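Local atomic coordinates of esterase (Thermotoga maritima, PDB entry 3DOH), a protein that acts as a thermostable esterase, probably hydrolysing carboxylic esters in an alpha/beta-hydrolase domain that is joined to an immunoglobulin-like domain. Residues A[158-163]-A[248-253]; A[166-169]-A[173-176]; A[200-203]-A[207-210]; A[213-218]-A[256-261]. All coordinates share one frame; numbering follows the deposited sequence.

Overall arrangement
From the N terminus, the chain passes the immunoglobulin-like domain before strand 157-163, where contact 1 opens. Contact 2 closes the short loop leading into strand 174-180, and contact 3 then closes a second short loop, from the 3-10 segment at 202-203 onto helix 206-209. These two lie in series, both nested within the long loop that contact 1 completes when helix 242-257 packs on strand 157-163. Contact 4 opens at 213-218, inside that loop, and closes at 256-261, beyond it, so contacts 1 and 4 cross. Strands 157-163, 215-219 and 174-180 are consecutive neighbours in the hydrolase sheet, and contacts 1 and 4 fasten helix 242-257 and its exit to it.

Contact 1 (A[158-163]-A[248-253]); sequences IPYRLF and IKIIRK. With SO4 (sulfate ion), chain G.
Tyr160 directs its ring at helix 242-257 by setting CG between its backbone N and carbonyl carbon (chi1 70°), while Ile250 holds CD1 at the far end of an extended branch (chi2 -167°). The two side chains point opposite ways as they pass, and the methyl comes to rest over one face of the ring. CD1 of Ile250 lies 3.3 Å from the centroid of the Tyr160 ring and 17° off its normal, a CH-pi contact. Lys253, one turn further along the helix, crosses the tyrosine at about a right angle and brings CD to 4.1 Å from Tyr160 OH. With an alanine in place of Tyr160, Ile250 CD1 would probably lose the ring face it lies over, and a gap would open between strand and helix beside Leu217 of the adjoining strand. The next residue, Arg161, uses weak bonds to a sulfate, probably from the crystallisation liquor, that His138 also binds; Phe144 O and Asn190 O hold its guanidinium too. Across the contact itself no hydrogen bond is made, so strand 157-163 and helix 242-257 meet here through dispersion and CH-pi attraction, in the manner of a helix laid on an alpha/beta-hydrolase sheet.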
# COMPACT_ATOMS: atom_id res chain seq x y z
N ILE A 158 23.29 -25.00 -41.87
CA ILE A 158 22.58 -25.05 -40.61
C ILE A 158 23.56 -24.94 -39.46
O ILE A 158 24.34 -25.85 -39.21
CB ILE A 158 21.69 -26.34 -40.45
CG1 ILE A 158 20.52 -26.36 -41.46
CG2 ILE A 158 21.20 -26.50 -39.02
CD1 ILE A 158 19.41 -25.41 -41.19
N PRO A 159 23.51 -23.80 -38.75
CA PRO A 159 24.32 -23.71 -37.53
C PRO A 159 23.68 -24.56 -36.41
O PRO A 159 22.43 -24.65 -36.32
CB PRO A 159 24.27 -22.21 -37.19
CG PRO A 159 23.53 -21.54 -38.31
CD PRO A 159 22.69 -22.59 -38.94
N TYR A 160 24.53 -25.18 -35.59
CA TYR A 160 24.03 -25.91 -34.43
C TYR A 160 24.93 -25.88 -33.21
O TYR A 160 26.12 -25.61 -33.29
CB TYR A 160 23.66 -27.34 -34.80
CG TYR A 160 24.81 -28.26 -35.14
CD1 TYR A 160 25.40 -28.26 -36.43
CD2 TYR A 160 25.29 -29.17 -34.18
CE1 TYR A 160 26.45 -29.14 -36.74
CE2 TYR A 160 26.33 -30.04 -34.48
CZ TYR A 160 26.90 -30.03 -35.76
OH TYR A 160 27.93 -30.91 -36.02
N ARG A 161 24.32 -26.11 -32.06
CA ARG A 161 25.03 -26.11 -30.80
C ARG A 161 24.84 -27.50 -30.27
O ARG A 161 23.72 -28.02 -30.30
CB ARG A 161 24.43 -25.10 -29.79
CG ARG A 161 24.40 -23.63 -30.18
CD ARG A 161 25.76 -22.97 -30.32
NE ARG A 161 26.46 -22.76 -29.06
CZ ARG A 161 26.91 -21.59 -28.60
NH1 ARG A 161 26.75 -20.45 -29.27
NH2 ARG A 161 27.54 -21.57 -27.43
N LEU A 162 25.91 -28.09 -29.76
CA LEU A 162 25.89 -29.46 -29.26
C LEU A 162 26.54 -29.54 -27.89
O LEU A 162 27.64 -29.06 -27.73
CB LEU A 162 26.67 -30.36 -30.22
CG LEU A 162 26.99 -31.79 -29.77
CD1 LEU A 162 25.79 -32.72 -30.01
CD2 LEU A 162 28.19 -32.30 -30.53
N PHE A 163 25.87 -30.16 -26.93
CA PHE A 163 26.44 -30.40 -25.58
C PHE A 163 27.00 -31.81 -25.54
O PHE A 163 26.32 -32.76 -25.85
CB PHE A 163 25.37 -30.24 -24.48
CG PHE A 163 25.84 -30.53 -23.04
CD1 PHE A 163 26.35 -29.49 -22.22
CD2 PHE A 163 25.68 -31.80 -22.48
CE1 PHE A 163 26.71 -29.72 -20.85
CE2 PHE A 163 26.05 -32.07 -21.12
CZ PHE A 163 26.58 -31.01 -20.31
N ILE A 248 18.19 -34.06 -39.56
CA ILE A 248 18.36 -35.51 -39.57
C ILE A 248 19.78 -35.95 -39.93
O ILE A 248 20.41 -36.73 -39.22
CB ILE A 248 17.34 -36.18 -40.47
CG1 ILE A 248 15.94 -35.84 -39.97
CG2 ILE A 248 17.57 -37.67 -40.46
CD1 ILE A 248 15.65 -36.34 -38.56
N LYS A 249 20.29 -35.40 -41.03
CA LYS A 249 21.63 -35.73 -41.51
C LYS A 249 22.62 -35.43 -40.43
O LYS A 249 23.58 -36.14 -40.26
CB LYS A 249 21.95 -34.93 -42.77
CG LYS A 249 21.16 -35.36 -43.99
CD LYS A 249 21.28 -34.34 -45.09
CE LYS A 249 20.37 -34.74 -46.26
NZ LYS A 249 20.36 -33.71 -47.38
N ILE A 250 22.35 -34.40 -39.65
CA ILE A 250 23.28 -34.06 -38.58
C ILE A 250 23.17 -34.98 -37.35
O ILE A 250 24.20 -35.28 -36.72
CB ILE A 250 23.39 -32.52 -38.36
CG1 ILE A 250 23.52 -32.11 -36.93
CG2 ILE A 250 22.20 -31.74 -38.98
CD1 ILE A 250 23.27 -30.62 -36.90
N ILE A 251 21.97 -35.50 -37.06
CA ILE A 251 21.84 -36.58 -36.07
C ILE A 251 22.76 -37.74 -36.46
O ILE A 251 23.48 -38.31 -35.63
CB ILE A 251 20.35 -37.01 -35.84
CG1 ILE A 251 19.64 -35.96 -34.96
CG2 ILE A 251 20.24 -38.37 -35.16
CD1 ILE A 251 18.14 -35.93 -35.13
N ARG A 252 22.78 -38.05 -37.76
CA ARG A 252 23.60 -39.17 -38.28
C ARG A 252 25.07 -38.89 -38.22
O ARG A 252 25.83 -39.80 -37.95
CB ARG A 252 23.20 -39.59 -39.69
CG ARG A 252 21.73 -39.85 -39.78
CD ARG A 252 21.35 -40.65 -41.04
NE ARG A 252 20.07 -41.33 -40.83
CZ ARG A 252 19.00 -41.14 -41.59
NH1 ARG A 252 19.06 -40.31 -42.65
NH2 ARG A 252 17.86 -41.80 -41.31
N LYS A 253 25.47 -37.64 -38.44
CA LYS A 253 26.87 -37.28 -38.30
C LYS A 253 27.26 -37.59 -36.85
O LYS A 253 28.27 -38.26 -36.58
CB LYS A 253 27.14 -35.80 -38.65
CG LYS A 253 28.60 -35.44 -38.47
CD LYS A 253 29.02 -33.92 -38.58
CE LYS A 253 28.86 -33.31 -39.97
NZ LYS A 253 29.54 -34.08 -41.06
S SO4 G . 29.49 -18.87 -26.01
O1 SO4 G . 28.51 -18.51 -27.04
O2 SO4 G . 30.65 -18.00 -26.22
O3 SO4 G . 29.88 -20.28 -26.11
O4 SO4 G . 28.93 -18.62 -24.68

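Contact 2 (A[166-169]-A[173-176]); sequences KDVN and KYPL
The ring of Tyr174 has Asn169 O at its edge, near the ring plane, while the branched end of Val168 approaches obliquely from one side of that plane. Pro213, from the segment leading into strand 215-219, lies on the same side as the valine. Val168 and Tyr174 reach toward each other, and the valine meets the outer end of the ring: CG2 of Val168 is 3.7 Å from Tyr174 CE1, and CB of Val168 is 3.9 Å from Tyr174 CZ. Tyr174 carries its CG anti to the carbonyl carbon (chi1 -55°), which sends the phenol away from the strand and across to the preceding loop. There its hydroxyl donates to the backbone, Tyr174 OH to Asn169 O at 3.2 Å. The C=O...O angle at Asn169 O is 116°, and the donor is tilted 20° from the carbonyl plane. CB of Asn169 also stands 4.0 Å from Tyr174 OH.

The contact closes the loop that joins strand 157-163 to strand 174-180 in the alpha/beta-hydrolase sheet, with the tyrosine bridging the mouth of the turn from the first residue of the second strand. The turn has a second polar tie, since Asn169 OD1 accepts from Asp171 N, the bond that defines an Asx turn. Tyr174 is held at its other end by backbone hydrogen bonds to Asn259 and Asp261, and the side chain of Asn259 touches it as well. At the outer side of the loop, Asp167 O accepts a hydrogen bond from Lys332 NZ of the second subunit.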
# COMPACT_ATOMS: atom_id res chain seq x y z
N LYS A 166 30.45 -34.62 -19.77
CA LYS A 166 31.80 -34.62 -19.24
C LYS A 166 32.01 -35.65 -18.14
O LYS A 166 31.09 -35.94 -17.37
CB LYS A 166 32.19 -33.23 -18.71
CG LYS A 166 31.03 -32.41 -18.06
CD LYS A 166 31.45 -31.67 -16.76
CE LYS A 166 32.91 -31.19 -16.81
NZ LYS A 166 33.36 -30.41 -15.56
N ASP A 167 33.25 -36.15 -18.09
CA ASP A 167 33.75 -37.14 -17.12
C ASP A 167 32.90 -38.35 -17.20
O ASP A 167 32.48 -38.90 -16.19
CB ASP A 167 33.75 -36.65 -15.67
CG ASP A 167 34.50 -35.36 -15.49
OD1 ASP A 167 34.98 -34.77 -16.49
OD2 ASP A 167 34.61 -34.92 -14.31
N VAL A 168 32.66 -38.79 -18.41
CA VAL A 168 31.77 -39.88 -18.62
C VAL A 168 32.62 -41.02 -19.23
O VAL A 168 33.61 -40.75 -19.92
CB VAL A 168 30.61 -39.32 -19.47
CG1 VAL A 168 30.74 -39.71 -20.94
CG2 VAL A 168 29.27 -39.66 -18.87
N ASN A 169 32.30 -42.29 -18.95
CA ASN A 169 33.02 -43.41 -19.57
C ASN A 169 32.84 -43.46 -21.10
O ASN A 169 31.70 -43.59 -21.58
CB ASN A 169 32.65 -44.76 -18.92
CG ASN A 169 33.17 -45.99 -19.72
OD1 ASN A 169 34.24 -45.94 -20.34
ND2 ASN A 169 32.41 -47.09 -19.70
N LYS A 173 27.52 -45.91 -23.95
CA LYS A 173 26.82 -45.01 -24.88
C LYS A 173 25.72 -44.22 -24.16
O LYS A 173 25.12 -44.72 -23.21
CB LYS A 173 26.18 -45.82 -26.02
CG LYS A 173 27.15 -46.22 -27.13
CD LYS A 173 26.46 -47.13 -28.17
CE LYS A 173 27.11 -47.03 -29.58
NZ LYS A 173 26.33 -47.83 -30.59
N TYR A 174 25.43 -43.00 -24.64
CA TYR A 174 24.51 -42.08 -23.96
C TYR A 174 23.44 -41.49 -24.89
O TYR A 174 23.64 -41.40 -26.09
CB TYR A 174 25.26 -40.94 -23.26
CG TYR A 174 26.32 -41.41 -22.29
CD1 TYR A 174 25.98 -41.77 -20.98
CD2 TYR A 174 27.68 -41.49 -22.69
CE1 TYR A 174 26.94 -42.21 -20.10
CE2 TYR A 174 28.64 -41.92 -21.82
CZ TYR A 174 28.28 -42.30 -20.53
OH TYR A 174 29.25 -42.71 -19.65
N PRO A 175 22.29 -41.08 -24.32
CA PRO A 175 21.15 -40.50 -25.03
C PRO A 175 21.48 -39.21 -25.76
O PRO A 175 22.43 -38.49 -25.39
CB PRO A 175 20.21 -40.14 -23.88
CG PRO A 175 20.63 -41.00 -22.77
CD PRO A 175 22.06 -41.15 -22.88
N LEU A 176 20.68 -38.87 -26.75
CA LEU A 176 20.81 -37.58 -27.39
C LEU A 176 19.47 -36.90 -27.28
O LEU A 176 18.43 -37.48 -27.68
CB LEU A 176 21.23 -37.73 -28.85
CG LEU A 176 21.19 -36.52 -29.79
CD1 LEU A 176 22.22 -35.45 -29.46
CD2 LEU A 176 21.37 -36.97 -31.23

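Contact 3 (A[200-203]-A[207-210]); sequences AVVW and RYQV. With SO4 (sulfate ion), chain D.
Val202 and Tyr208 cross obliquely, with the valine's CG2 branch set against one side of the phenol. CG2 of Val202 is 3.6 Å from Tyr208 CE2, and the carbonyl of the same valine adds a polar neighbour at the ring edge, Val202 O lying 3.3 Å from Tyr208 CD2, near the ring plane. From the helix itself, CG of Arg207 lies over a face of the Tyr208 ring, 3.6 Å above its plane and displaced toward the rim.

Trp203 faces differently. Its side chain starts away from the helical segment, takes Val202 CG1 over one indole face and gives NE1 to Gly199 O; its backbone carbonyl, not the indole, is the group that meets the helix, as a hydrogen-bond acceptor. Gln209 bends at chi2 (-68°) and folds its amide back to that carbonyl, Gln209 NE2 donating to Trp203 O at 2.7 Å. The N-H...O angle is 150°, and the nitrogen is tilted out of the carbonyl plane. The same NE2 has a further, weak bond to Cys214 O.

On the outer side, the guanidinium of Arg207 meets a sulfate, probably from the crystallisation liquor, edge-on with two nearly straight bonds: NH1 of Arg207 to sulfate O1 at 2.9 Å and NH2 of Arg207 to sulfate O3 at 2.8 Å. Lys348 N of the second subunit binds the same ion, and Arg207 NE donates to Glu345 O of that subunit. Ile372 of helix 369-376 touches Val202, Trp203 and Tyr208. The whole forms a compact link from a 3-10 segment into a short helix, part of the connection between strands 174-180 and 215-219 of the alpha/beta-hydrolase domain, with its arginine at a subunit interface.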
# COMPACT_ATOMS: atom_id res chain seq x y z
N ALA A 200 16.94 -26.18 -24.62
CA ALA A 200 18.16 -26.94 -24.93
C ALA A 200 18.91 -27.23 -23.63
O ALA A 200 19.41 -28.31 -23.40
CB ALA A 200 19.05 -26.15 -25.89
N VAL A 201 18.90 -26.22 -22.79
CA VAL A 201 19.82 -26.08 -21.71
C VAL A 201 19.42 -26.89 -20.47
O VAL A 201 20.26 -27.38 -19.71
CB VAL A 201 19.88 -24.56 -21.47
CG1 VAL A 201 19.47 -24.16 -20.07
CG2 VAL A 201 21.16 -23.94 -22.01
N VAL A 202 18.12 -27.09 -20.27
CA VAL A 202 17.65 -27.85 -19.09
C VAL A 202 18.35 -29.22 -19.07
O VAL A 202 18.87 -29.64 -18.03
CB VAL A 202 16.09 -27.94 -19.04
CG1 VAL A 202 15.52 -28.68 -20.27
CG2 VAL A 202 15.63 -28.56 -17.75
N TRP A 203 18.41 -29.87 -20.23
CA TRP A 203 18.99 -31.19 -20.30
C TRP A 203 20.45 -31.11 -19.94
O TRP A 203 21.08 -32.09 -19.62
CB TRP A 203 18.80 -31.74 -21.69
CG TRP A 203 17.39 -31.44 -22.23
CD1 TRP A 203 17.05 -30.45 -23.12
CD2 TRP A 203 16.17 -32.12 -21.88
NE1 TRP A 203 15.69 -30.48 -23.34
CE2 TRP A 203 15.14 -31.50 -22.60
CE3 TRP A 203 15.86 -33.18 -21.03
CZ2 TRP A 203 13.80 -31.91 -22.49
CZ3 TRP A 203 14.54 -33.60 -20.92
CH2 TRP A 203 13.53 -32.96 -21.64
N ARG A 207 22.12 -30.79 -12.34
CA ARG A 207 21.10 -31.63 -11.63
C ARG A 207 20.61 -32.84 -12.43
O ARG A 207 20.32 -33.90 -11.86
CB ARG A 207 19.89 -30.80 -11.14
CG ARG A 207 19.10 -30.09 -12.25
CD ARG A 207 17.94 -29.25 -11.71
NE ARG A 207 18.43 -28.50 -10.57
CZ ARG A 207 18.94 -27.28 -10.67
NH1 ARG A 207 18.98 -26.69 -11.87
NH2 ARG A 207 19.39 -26.64 -9.57
N TYR A 208 20.53 -32.68 -13.76
CA TYR A 208 20.08 -33.78 -14.59
C TYR A 208 21.22 -34.57 -15.16
O TYR A 208 21.18 -35.81 -15.20
CB TYR A 208 19.13 -33.29 -15.70
CG TYR A 208 17.93 -32.61 -15.15
CD1 TYR A 208 17.05 -33.30 -14.28
CD2 TYR A 208 17.68 -31.28 -15.43
CE1 TYR A 208 15.94 -32.67 -13.75
CE2 TYR A 208 16.55 -30.63 -14.90
CZ TYR A 208 15.70 -31.34 -14.05
OH TYR A 208 14.62 -30.72 -13.50
N GLN A 209 22.27 -33.87 -15.59
CA GLN A 209 23.41 -34.55 -16.21
C GLN A 209 24.02 -35.65 -15.35
O GLN A 209 24.42 -36.68 -15.84
CB GLN A 209 24.49 -33.55 -16.52
CG GLN A 209 24.16 -32.81 -17.75
CD GLN A 209 24.23 -33.71 -18.95
OE1 GLN A 209 25.05 -34.64 -19.00
NE2 GLN A 209 23.37 -33.44 -19.94
N VAL A 210 24.07 -35.39 -14.05
CA VAL A 210 24.68 -36.26 -13.07
C VAL A 210 23.85 -37.53 -12.85
O VAL A 210 24.38 -38.55 -12.38
CB VAL A 210 24.83 -35.47 -11.77
CG1 VAL A 210 23.62 -35.70 -10.81
CG2 VAL A 210 26.12 -35.77 -11.15
S SO4 D . 20.67 -23.31 -11.21
O1 SO4 D . 19.90 -23.95 -12.32
O2 SO4 D . 22.11 -23.24 -11.35
O3 SO4 D . 20.34 -24.00 -9.96
O4 SO4 D . 20.31 -21.90 -11.18

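Contact 4 (A[213-218]-A[256-261]); sequences PCFVLA and DEYNID
Helical geometry is lost at Tyr258, and an inverse gamma turn centred on Asn259, marked by a weak bond from Ile260 N to Tyr258 O of 2.9 Å, swings the chain past strand 215-219, where the CA atoms of Ile260 and Phe215 are 7.6 Å apart. Phe215, its CG anti to the carbonyl carbon (chi1 -68°), pushes its ring into the bend, and three successive residues pack against it. Ile260 lays CG1 over one face, 3.7 Å from the centroid of the Phe215 ring in a CH-pi contact. Asn259 comes to the ring edge, with OD1 3.7 Å from Phe215 CZ and its amide plane almost perpendicular to the ring; its ND2 is engaged by Arg172 O. Tyr258 meets the ring obliquely, the Phe215 and Tyr258 centroids 5.5 Å apart and the planes at 54°. A serine at Phe215 is likely to take the ring away from Ile260 CG1 and the flank of Tyr258, opening a gap inside the turn. Leu176 of strand 174-180 touches both Phe215 and Ile260, Leu162 of strand 157-163 touches Tyr258, and Leu255 of helix 242-257 reaches Ile260, so the turn is wedged between the helix end and three neighbouring strands.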
# COMPACT_ATOMS: atom_id res chain seq x y z
N PRO A 213 23.45 -38.40 -17.93
CA PRO A 213 24.36 -37.93 -18.97
C PRO A 213 23.88 -38.32 -20.36
O PRO A 213 23.17 -39.31 -20.51
CB PRO A 213 25.67 -38.64 -18.64
CG PRO A 213 25.25 -39.89 -17.95
CD PRO A 213 24.02 -39.53 -17.17
N CYS A 214 24.28 -37.55 -21.37
CA CYS A 214 23.33 -36.76 -22.15
C CYS A 214 24.05 -35.84 -23.13
O CYS A 214 24.81 -34.96 -22.73
CB CYS A 214 22.43 -35.94 -21.22
SG CYS A 214 21.13 -35.01 -22.06
N PHE A 215 23.80 -36.04 -24.42
CA PHE A 215 24.10 -35.05 -25.42
C PHE A 215 22.85 -34.24 -25.74
O PHE A 215 21.71 -34.74 -25.67
CB PHE A 215 24.53 -35.73 -26.72
CG PHE A 215 25.86 -36.45 -26.65
CD1 PHE A 215 25.95 -37.75 -26.15
CD2 PHE A 215 27.00 -35.86 -27.18
CE1 PHE A 215 27.18 -38.42 -26.12
CE2 PHE A 215 28.24 -36.54 -27.17
CZ PHE A 215 28.33 -37.81 -26.64
N VAL A 216 23.07 -32.98 -26.13
CA VAL A 216 21.99 -32.11 -26.59
C VAL A 216 22.38 -31.45 -27.88
O VAL A 216 23.37 -30.74 -27.94
CB VAL A 216 21.68 -31.00 -25.59
CG1 VAL A 216 20.46 -30.21 -26.02
CG2 VAL A 216 21.47 -31.57 -24.21
N LEU A 217 21.57 -31.66 -28.90
CA LEU A 217 21.75 -31.01 -30.16
C LEU A 217 20.65 -29.98 -30.30
O LEU A 217 19.46 -30.29 -30.18
CB LEU A 217 21.67 -32.03 -31.28
CG LEU A 217 21.23 -31.56 -32.65
CD1 LEU A 217 22.25 -30.69 -33.24
CD2 LEU A 217 20.98 -32.73 -33.53
N ALA A 218 21.07 -28.76 -30.61
CA ALA A 218 20.16 -27.65 -30.75
C ALA A 218 20.49 -26.98 -32.07
O ALA A 218 21.41 -26.17 -32.15
CB ALA A 218 20.32 -26.69 -29.58
N ASP A 256 27.74 -41.14 -35.95
CA ASP A 256 29.04 -41.52 -36.45
C ASP A 256 30.12 -40.98 -35.54
O ASP A 256 30.95 -41.74 -35.07
CB ASP A 256 29.27 -41.02 -37.88
CG ASP A 256 28.30 -41.64 -38.87
OD1 ASP A 256 27.80 -42.75 -38.60
OD2 ASP A 256 28.04 -41.02 -39.91
N GLU A 257 30.10 -39.69 -35.24
CA GLU A 257 31.22 -39.10 -34.49
C GLU A 257 31.29 -39.42 -33.01
O GLU A 257 32.30 -39.14 -32.40
CB GLU A 257 31.20 -37.57 -34.59
CG GLU A 257 31.85 -36.97 -35.80
CD GLU A 257 31.23 -35.65 -36.17
OE1 GLU A 257 30.13 -35.38 -35.66
OE2 GLU A 257 31.81 -34.87 -36.96
N TYR A 258 30.20 -39.91 -32.41
CA TYR A 258 30.07 -39.92 -30.93
C TYR A 258 29.47 -41.18 -30.36
O TYR A 258 28.77 -41.94 -31.05
CB TYR A 258 29.27 -38.70 -30.44
CG TYR A 258 29.96 -37.35 -30.59
CD1 TYR A 258 31.02 -36.96 -29.73
CD2 TYR A 258 29.54 -36.45 -31.57
CE1 TYR A 258 31.65 -35.70 -29.86
CE2 TYR A 258 30.17 -35.19 -31.72
CZ TYR A 258 31.22 -34.84 -30.87
OH TYR A 258 31.80 -33.63 -31.02
N ASN A 259 29.73 -41.39 -29.06
CA ASN A 259 29.19 -42.56 -28.35
C ASN A 259 27.75 -42.28 -27.87
O ASN A 259 27.46 -42.14 -26.67
CB ASN A 259 30.15 -43.05 -27.25
CG ASN A 259 30.44 -41.98 -26.20
OD1 ASN A 259 30.54 -40.78 -26.51
ND2 ASN A 259 30.60 -42.41 -24.93
N ILE A 260 26.86 -42.14 -28.85
CA ILE A 260 25.48 -41.81 -28.63
C ILE A 260 24.74 -43.12 -28.81
O ILE A 260 25.22 -44.00 -29.55
CB ILE A 260 25.02 -40.70 -29.62
CG1 ILE A 260 25.72 -39.35 -29.22
CG2 ILE A 260 23.51 -40.60 -29.71
CD1 ILE A 260 25.57 -38.21 -30.25
N ASP A 261 23.64 -43.28 -28.07
CA ASP A 261 22.86 -44.51 -28.06
C ASP A 261 21.74 -44.43 -29.09
O ASP A 261 20.78 -43.70 -28.88
CB ASP A 261 22.31 -44.75 -26.64
CG ASP A 261 21.48 -46.01 -26.53
OD1 ASP A 261 21.00 -46.48 -27.58
OD2 ASP A 261 21.33 -46.54 -25.40